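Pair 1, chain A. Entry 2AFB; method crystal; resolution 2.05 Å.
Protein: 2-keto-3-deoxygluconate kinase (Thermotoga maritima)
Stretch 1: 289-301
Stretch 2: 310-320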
# COMPACT_ATOMS: atom_id res chain seq x y z
N GLY A 289 -20.57 -0.87 -13.22
CA GLY A 289 -21.16 0.47 -13.46
C GLY A 289 -21.32 0.87 -14.92
O GLY A 289 -21.89 1.92 -15.23
N ALA A 290 -20.85 0.04 -15.85
CA ALA A 290 -20.79 0.47 -17.26
C ALA A 290 -22.21 0.63 -17.84
O ALA A 290 -22.56 1.67 -18.45
CB ALA A 290 -19.98 -0.53 -18.08
N GLY A 291 -23.05 -0.36 -17.58
CA GLY A 291 -24.48 -0.26 -17.89
C GLY A 291 -25.15 0.92 -17.24
O GLY A 291 -26.06 1.53 -17.82
N ASP A 292 -24.73 1.27 -16.01
CA ASP A 292 -25.37 2.39 -15.32
C ASP A 292 -24.96 3.71 -15.91
O ASP A 292 -25.75 4.61 -15.93
CB ASP A 292 -25.13 2.37 -13.80
CG ASP A 292 -25.39 0.97 -13.21
OD1 ASP A 292 -26.47 0.40 -13.51
OD2 ASP A 292 -24.52 0.45 -12.48
N SER A 293 -23.72 3.83 -16.37
CA SER A 293 -23.28 5.00 -17.04
C SER A 293 -23.97 5.14 -18.41
O SER A 293 -24.27 6.26 -18.83
CB SER A 293 -21.76 5.03 -17.15
OG SER A 293 -21.30 4.02 -18.02
N PHE A 294 -24.22 4.03 -19.10
CA PHE A 294 -25.05 4.08 -20.32
C PHE A 294 -26.39 4.76 -20.00
O PHE A 294 -26.78 5.68 -20.66
CB PHE A 294 -25.29 2.69 -20.92
CG PHE A 294 -26.33 2.68 -22.04
CD1 PHE A 294 -26.09 3.33 -23.22
CD2 PHE A 294 -27.55 2.06 -21.87
CE1 PHE A 294 -27.07 3.39 -24.24
CE2 PHE A 294 -28.53 2.09 -22.87
CZ PHE A 294 -28.27 2.75 -24.06
N ALA A 295 -27.07 4.24 -18.99
CA ALA A 295 -28.36 4.76 -18.53
C ALA A 295 -28.32 6.23 -18.17
O ALA A 295 -29.22 6.98 -18.57
CB ALA A 295 -28.86 3.95 -17.33
N GLY A 296 -27.31 6.60 -17.40
CA GLY A 296 -26.98 7.99 -17.06
C GLY A 296 -26.83 8.86 -18.27
O GLY A 296 -27.43 9.95 -18.41
N ALA A 297 -26.04 8.36 -19.19
CA ALA A 297 -25.79 9.14 -20.40
C ALA A 297 -27.06 9.26 -21.27
O ALA A 297 -27.35 10.31 -21.91
CB ALA A 297 -24.64 8.52 -21.17
N LEU A 298 -27.85 8.20 -21.31
CA LEU A 298 -29.08 8.25 -22.11
C LEU A 298 -30.09 9.23 -21.51
O LEU A 298 -30.77 10.01 -22.25
CB LEU A 298 -29.68 6.85 -22.24
CG LEU A 298 -30.89 6.73 -23.15
CD1 LEU A 298 -30.59 7.16 -24.56
CD2 LEU A 298 -31.38 5.29 -23.10
N ILE A 299 -30.16 9.26 -20.18
CA ILE A 299 -31.02 10.20 -19.47
C ILE A 299 -30.54 11.63 -19.73
O ILE A 299 -31.34 12.53 -20.06
CB ILE A 299 -30.99 9.93 -17.98
CG1 ILE A 299 -31.71 8.62 -17.69
CG2 ILE A 299 -31.64 11.03 -17.21
CD1 ILE A 299 -31.41 8.08 -16.29
N TYR A 300 -29.24 11.82 -19.56
CA TYR A 300 -28.61 13.10 -19.79
C TYR A 300 -28.95 13.56 -21.20
O TYR A 300 -29.44 14.65 -21.36
CB TYR A 300 -27.09 13.06 -19.58
CG TYR A 300 -26.41 14.37 -19.82
CD1 TYR A 300 -26.58 15.44 -18.94
CD2 TYR A 300 -25.64 14.58 -20.96
CE1 TYR A 300 -25.95 16.68 -19.18
CE2 TYR A 300 -25.04 15.82 -21.21
CZ TYR A 300 -25.20 16.85 -20.31
OH TYR A 300 -24.60 18.05 -20.56
N GLY A 301 -28.71 12.72 -22.21
CA GLY A 301 -28.95 13.11 -23.60
C GLY A 301 -30.40 13.48 -23.88
O GLY A 301 -30.68 14.36 -24.67
N LYS A 310 -26.82 11.13 -31.84
CA LYS A 310 -25.89 11.66 -30.85
C LYS A 310 -26.14 11.06 -29.50
O LYS A 310 -25.20 10.83 -28.74
CB LYS A 310 -25.89 13.20 -30.80
CG LYS A 310 -25.12 13.73 -29.60
CD LYS A 310 -25.04 15.23 -29.55
CE LYS A 310 -23.68 15.73 -29.00
NZ LYS A 310 -23.64 15.87 -27.59
N LYS A 311 -27.38 10.78 -29.17
CA LYS A 311 -27.66 10.07 -27.92
C LYS A 311 -26.94 8.73 -27.85
O LYS A 311 -26.49 8.32 -26.79
CB LYS A 311 -29.15 9.75 -27.75
CG LYS A 311 -29.96 10.86 -27.23
CD LYS A 311 -31.40 10.41 -26.98
CE LYS A 311 -32.34 11.61 -27.09
NZ LYS A 311 -33.56 11.37 -26.32
N ALA A 312 -26.91 8.02 -28.97
CA ALA A 312 -26.29 6.71 -29.02
C ALA A 312 -24.78 6.85 -28.92
O ALA A 312 -24.17 6.12 -28.15
CB ALA A 312 -26.66 5.94 -30.28
N GLU A 313 -24.19 7.78 -29.66
CA GLU A 313 -22.73 7.89 -29.68
C GLU A 313 -22.22 8.36 -28.33
O GLU A 313 -21.25 7.80 -27.81
CB GLU A 313 -22.23 8.84 -30.77
CG GLU A 313 -22.51 8.44 -32.20
CD GLU A 313 -21.95 7.06 -32.63
OE1 GLU A 313 -21.10 6.42 -31.92
OE2 GLU A 313 -22.37 6.64 -33.74
N PHE A 314 -22.88 9.38 -27.77
CA PHE A 314 -22.50 9.95 -26.49
C PHE A 314 -22.60 8.88 -25.39
O PHE A 314 -21.69 8.69 -24.58
CB PHE A 314 -23.40 11.12 -26.14
CG PHE A 314 -23.00 11.86 -24.90
CD1 PHE A 314 -22.13 12.96 -24.98
CD2 PHE A 314 -23.53 11.51 -23.66
CE1 PHE A 314 -21.77 13.63 -23.84
CE2 PHE A 314 -23.16 12.18 -22.53
CZ PHE A 314 -22.30 13.26 -22.62
N ALA A 315 -23.73 8.18 -25.34
CA ALA A 315 -23.90 7.15 -24.30
C ALA A 315 -22.99 5.93 -24.48
O ALA A 315 -22.52 5.37 -23.51
CB ALA A 315 -25.34 6.72 -24.21
N ALA A 316 -22.77 5.48 -25.71
CA ALA A 316 -21.72 4.45 -25.96
C ALA A 316 -20.34 4.94 -25.49
O ALA A 316 -19.62 4.24 -24.77
CB ALA A 316 -21.69 4.08 -27.46
N ALA A 317 -19.96 6.15 -25.89
CA ALA A 317 -18.68 6.72 -25.46
C ALA A 317 -18.48 6.73 -23.92
O ALA A 317 -17.44 6.31 -23.40
CB ALA A 317 -18.51 8.09 -26.03
N ALA A 318 -19.49 7.20 -23.23
CA ALA A 318 -19.49 7.34 -21.76
C ALA A 318 -19.38 6.03 -21.03
O ALA A 318 -18.63 5.92 -20.08
CB ALA A 318 -20.74 8.08 -21.28
N SER A 319 -20.13 5.06 -21.49
CA SER A 319 -20.17 3.77 -20.89
C SER A 319 -18.94 2.94 -21.27
O SER A 319 -18.44 2.21 -20.45
CB SER A 319 -21.51 3.05 -21.19
OG SER A 319 -21.72 2.86 -22.57
N CYS A 320 -18.42 3.11 -22.48
CA CYS A 320 -17.07 2.63 -22.80
C CYS A 320 -16.01 3.14 -21.82
O CYS A 320 -15.22 2.37 -21.26
CB CYS A 320 -16.68 3.03 -24.23
SG CYS A 320 -14.94 2.67 -24.68
O HOH W 1 -27.06 10.25 -24.73

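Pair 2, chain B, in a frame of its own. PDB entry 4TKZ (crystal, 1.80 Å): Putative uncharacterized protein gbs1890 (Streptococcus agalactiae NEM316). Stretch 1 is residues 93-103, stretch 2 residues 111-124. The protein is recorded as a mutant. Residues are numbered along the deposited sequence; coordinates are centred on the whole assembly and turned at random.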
# COMPACT_ATOMS: atom_id res chain seq x y z
N LEU B 93 -2.15 -3.66 -1.34
CA LEU B 93 -1.86 -4.98 -1.91
C LEU B 93 -3.08 -5.53 -2.64
O LEU B 93 -2.93 -6.29 -3.60
CB LEU B 93 -1.32 -5.96 -0.85
CG LEU B 93 -0.81 -7.34 -1.31
CD1 LEU B 93 0.23 -7.24 -2.39
CD2 LEU B 93 -0.24 -8.14 -0.12
N SER B 94 -4.28 -5.14 -2.21
CA SER B 94 -5.51 -5.55 -2.89
C SER B 94 -5.51 -5.08 -4.34
O SER B 94 -5.88 -5.84 -5.25
CB SER B 94 -6.73 -4.96 -2.18
OG SER B 94 -6.97 -5.59 -0.94
N MET B 95 -5.12 -3.83 -4.55
CA MET B 95 -5.05 -3.24 -5.88
C MET B 95 -4.11 -4.07 -6.76
O MET B 95 -4.45 -4.45 -7.89
CB MET B 95 -4.57 -1.79 -5.79
CG MET B 95 -4.64 -1.03 -7.09
SD MET B 95 -4.10 0.66 -6.88
CE MET B 95 -5.53 1.38 -6.07
N LEU B 96 -2.94 -4.39 -6.21
CA LEU B 96 -1.92 -5.13 -6.95
C LEU B 96 -2.35 -6.57 -7.25
O LEU B 96 -2.20 -7.05 -8.37
CB LEU B 96 -0.59 -5.14 -6.18
CG LEU B 96 0.57 -5.84 -6.87
CD1 LEU B 96 0.78 -5.35 -8.32
CD2 LEU B 96 1.84 -5.64 -6.05
N MET B 97 -2.86 -7.25 -6.24
CA MET B 97 -3.26 -8.64 -6.44
C MET B 97 -4.38 -8.74 -7.47
O MET B 97 -4.37 -9.63 -8.32
CB MET B 97 -3.66 -9.29 -5.11
CG MET B 97 -2.51 -9.46 -4.10
SD MET B 97 -1.05 -10.31 -4.74
CE MET B 97 -1.79 -11.87 -5.26
N GLU B 98 -5.33 -7.82 -7.42
CA GLU B 98 -6.45 -7.85 -8.37
C GLU B 98 -5.97 -7.66 -9.80
O GLU B 98 -6.41 -8.37 -10.71
CB GLU B 98 -7.49 -6.78 -8.04
CG GLU B 98 -8.82 -7.01 -8.78
CD GLU B 98 -9.51 -8.30 -8.32
OE1 GLU B 98 -10.13 -8.27 -7.24
OE2 GLU B 98 -9.44 -9.32 -9.03
N ALA B 99 -5.07 -6.70 -10.00
CA ALA B 99 -4.57 -6.44 -11.34
C ALA B 99 -3.87 -7.68 -11.88
O ALA B 99 -4.10 -8.09 -13.03
CB ALA B 99 -3.63 -5.24 -11.34
N VAL B 100 -3.03 -8.29 -11.04
CA VAL B 100 -2.27 -9.47 -11.44
C VAL B 100 -3.19 -10.66 -11.72
O VAL B 100 -3.09 -11.32 -12.75
CB VAL B 100 -1.26 -9.85 -10.35
CG1 VAL B 100 -0.70 -11.26 -10.59
CG2 VAL B 100 -0.14 -8.81 -10.27
N LEU B 101 -4.11 -10.92 -10.80
CA LEU B 101 -4.95 -12.11 -10.94
C LEU B 101 -6.08 -11.97 -11.97
O LEU B 101 -6.62 -12.98 -12.43
CB LEU B 101 -5.51 -12.53 -9.58
CG LEU B 101 -4.47 -13.02 -8.57
CD1 LEU B 101 -5.08 -13.14 -7.19
CD2 LEU B 101 -3.86 -14.35 -9.02
N SER B 102 -6.42 -10.75 -12.35
CA SER B 102 -7.56 -10.56 -13.25
C SER B 102 -7.21 -10.05 -14.65
O SER B 102 -8.05 -10.12 -15.56
CB SER B 102 -8.61 -9.63 -12.62
OG SER B 102 -9.33 -10.29 -11.60
N ARG B 103 -5.99 -9.55 -14.84
CA ARG B 103 -5.64 -8.93 -16.13
C ARG B 103 -5.77 -9.90 -17.30
O ARG B 103 -6.06 -9.49 -18.44
CB ARG B 103 -4.22 -8.37 -16.09
CG ARG B 103 -3.14 -9.41 -15.83
CD ARG B 103 -1.77 -8.75 -15.83
NE ARG B 103 -0.73 -9.64 -15.34
CZ ARG B 103 0.57 -9.38 -15.46
NH1 ARG B 103 0.96 -8.25 -16.04
NH2 ARG B 103 1.46 -10.23 -14.99
N ASP B 111 -11.09 -2.21 -19.22
CA ASP B 111 -12.08 -3.14 -18.70
C ASP B 111 -11.60 -3.82 -17.42
O ASP B 111 -12.35 -4.53 -16.76
CB ASP B 111 -12.44 -4.17 -19.78
CG ASP B 111 -12.91 -3.51 -21.07
OD1 ASP B 111 -13.65 -2.50 -20.98
OD2 ASP B 111 -12.55 -3.99 -22.17
N LEU B 112 -10.34 -3.57 -17.07
CA LEU B 112 -9.74 -4.14 -15.87
C LEU B 112 -9.76 -3.18 -14.68
O LEU B 112 -9.87 -3.60 -13.53
CB LEU B 112 -8.30 -4.61 -16.15
CG LEU B 112 -7.40 -4.95 -14.96
CD1 LEU B 112 -7.86 -6.25 -14.28
CD2 LEU B 112 -5.94 -5.03 -15.37
N VAL B 113 -9.66 -1.88 -14.95
CA VAL B 113 -9.52 -0.89 -13.87
C VAL B 113 -10.68 -0.82 -12.89
O VAL B 113 -10.47 -0.56 -11.70
CB VAL B 113 -9.26 0.54 -14.40
CG1 VAL B 113 -7.84 0.67 -14.87
CG2 VAL B 113 -10.25 0.90 -15.50
N ASP B 114 -11.90 -1.04 -13.37
CA ASP B 114 -13.08 -0.94 -12.51
C ASP B 114 -13.09 -2.03 -11.44
O ASP B 114 -13.48 -1.80 -10.29
CB ASP B 114 -14.35 -0.97 -13.35
CG ASP B 114 -14.47 0.25 -14.26
OD1 ASP B 114 -14.01 1.33 -13.86
OD2 ASP B 114 -14.99 0.11 -15.39
N LYS B 115 -12.64 -3.22 -11.81
CA LYS B 115 -12.52 -4.33 -10.87
C LYS B 115 -11.39 -4.06 -9.88
O LYS B 115 -11.49 -4.40 -8.70
CB LYS B 115 -12.25 -5.61 -11.64
CG LYS B 115 -12.34 -6.87 -10.84
CD LYS B 115 -12.60 -8.05 -11.77
CE LYS B 115 -13.68 -7.70 -12.79
NZ LYS B 115 -13.86 -8.76 -13.82
N VAL B 116 -10.31 -3.45 -10.36
CA VAL B 116 -9.15 -3.18 -9.53
C VAL B 116 -9.48 -2.14 -8.47
O VAL B 116 -9.11 -2.28 -7.30
CB VAL B 116 -7.95 -2.72 -10.40
CG1 VAL B 116 -6.86 -2.13 -9.55
CG2 VAL B 116 -7.42 -3.90 -11.23
N ILE B 117 -10.21 -1.11 -8.87
CA ILE B 117 -10.65 -0.05 -7.97
C ILE B 117 -11.57 -0.60 -6.89
O ILE B 117 -11.42 -0.30 -5.69
CB ILE B 117 -11.43 1.03 -8.74
CG1 ILE B 117 -10.51 1.78 -9.70
CG2 ILE B 117 -12.11 1.99 -7.77
CD1 ILE B 117 -9.38 2.48 -9.02
N THR B 118 -12.53 -1.40 -7.33
CA THR B 118 -13.49 -2.01 -6.42
C THR B 118 -12.77 -2.82 -5.36
O THR B 118 -13.04 -2.65 -4.16
CB THR B 118 -14.46 -2.92 -7.20
OG1 THR B 118 -15.25 -2.13 -8.09
CG2 THR B 118 -15.36 -3.69 -6.23
N SER B 119 -11.86 -3.68 -5.78
CA SER B 119 -11.13 -4.53 -4.85
C SER B 119 -10.27 -3.71 -3.89
O SER B 119 -10.13 -4.06 -2.72
CB SER B 119 -10.28 -5.57 -5.59
OG SER B 119 -11.09 -6.58 -6.17
N SER B 120 -9.69 -2.61 -4.40
CA SER B 120 -8.85 -1.74 -3.59
C SER B 120 -9.63 -1.19 -2.41
O SER B 120 -9.15 -1.18 -1.27
CB SER B 120 -8.28 -0.59 -4.45
OG SER B 120 -7.61 -1.09 -5.59
N HIS B 121 -10.85 -0.75 -2.69
CA HIS B 121 -11.74 -0.21 -1.67
C HIS B 121 -12.23 -1.31 -0.74
O HIS B 121 -12.27 -1.13 0.48
CB HIS B 121 -12.94 0.45 -2.34
CG HIS B 121 -12.65 1.81 -2.89
ND1 HIS B 121 -12.39 2.89 -2.09
CD2 HIS B 121 -12.60 2.27 -4.17
CE1 HIS B 121 -12.19 3.96 -2.84
NE2 HIS B 121 -12.29 3.61 -4.11
N GLU B 122 -12.61 -2.45 -1.31
CA GLU B 122 -13.15 -3.55 -0.52
C GLU B 122 -12.10 -4.13 0.42
O GLU B 122 -12.44 -4.79 1.40
CB GLU B 122 -13.72 -4.64 -1.43
CG GLU B 122 -14.97 -4.19 -2.19
CD GLU B 122 -15.51 -5.25 -3.12
OE1 GLU B 122 -14.70 -5.98 -3.72
OE2 GLU B 122 -16.75 -5.35 -3.25
N GLY B 123 -10.83 -3.88 0.12
CA GLY B 123 -9.74 -4.41 0.93
C GLY B 123 -9.44 -3.61 2.19
O GLY B 123 -8.67 -4.05 3.04
N ILE B 124 -10.03 -2.43 2.29
CA ILE B 124 -9.85 -1.56 3.46
C ILE B 124 -10.92 -1.90 4.47
O ILE B 124 -12.09 -1.56 4.30
CB ILE B 124 -9.96 -0.07 3.07
CG1 ILE B 124 -8.86 0.28 2.07
CG2 ILE B 124 -9.83 0.82 4.30
CD1 ILE B 124 -9.06 1.66 1.40

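Both pairs are antiparallel helix packings of nearly identical shape. In pair 1 the axes approach to 7.8 Å with 148° between their N-to-C directions; in pair 2 the values are 7.7 Å and 146°. The central backbones superpose with an RMSD of 0.4 Å, and the buried surfaces, 534 and 540 Å², are almost equal. Helices this close leave little room between their backbones, and each close approach sets a small residue on one helix against the other: S319(A) beside F294(A), CA to CA 4.9 Å, and the matching S120(B) beside M95(B), CA to CA 4.7 Å. In pair 1 the CA atoms of A297(A) and A315(A) also come to 4.8 Å.

Both pairs place a serine at S319(A) and S120(B). A serine is small enough for this narrow place, and its hydroxyl can be satisfied by its own helix: S319(A) OG, chi1 p, donates to A315(A) O at 2.8 Å, and S120(B) OG, chi1 m, to V116(B) O at 2.6 Å. The partner helix then packs against it, with S319(A) CB 3.6 Å from F294(A) N, and S120(B) OG 3.1 Å from M95(B) CB. S293(A) and S94(B) also match, again with p and m rotamers. In pair 1, S293(A) OG donates to A290(A) O at 2.7 Å and rests 3.1 Å from S319(A) CA. In pair 2, S94(B) OG lies 3.5 Å from G123(B) CA; a CB on that glycine would clash with the hydroxyl, so the absence of a side chain makes the approach possible.

In the middle, pair 1 relies on alanine. A297(A) points toward the other helix, its CB 3.6 Å from A315(A) CB and 3.9 Å from A318(A) CB, a compact apolar contact. F294(A) adds bulk from the side, CD1 reaching 3.6 Å from A315(A) CB. Pair 2 shifts the bulk across the interface: V116(B) matches A315(A), and the flexible, unbranched M95(B) matches F294(A), with M95(B) CG 3.5 Å from V116(B) CG1. A99(B) stands where pair 1 has L298(A), and its CB lies 4.0 Å from V116(B) CG2.

E98(B) stands where pair 1 has A297(A), and its longer chain lays its methylene against the other helix, CG 3.9 Å from V116(B) CA. Its carboxylate accepts a hydrogen bond within its own stretch, from S102(B) OG to E98(B) OE2 at 2.7 Å. F314(A) matches K115(B), an aromatic ring against an aliphatic chain carrying a charge: the F314(A) ring meets A297(A) CB at its edge, with CD2 at 4.0 Å, whereas K115(B) CD passes 4.0 Å from S102(B) OG.

Farther along, Y300(A) and F314(A) form a slid-apart aromatic pair, centroids 5.7 Å apart. A water donates to A297(A) O and K311(A) O, at 2.8 and 2.9 Å from its oxygen, bridging the two backbones. K311(A) lays its methylenes along the partner, CD 4.1 Å from L298(A) CD1; the matching L112(B) fills the place with branched methyls, CD1 3.8 Å from S102(B) CB and CD2 3.8 Å from R103(B) CB.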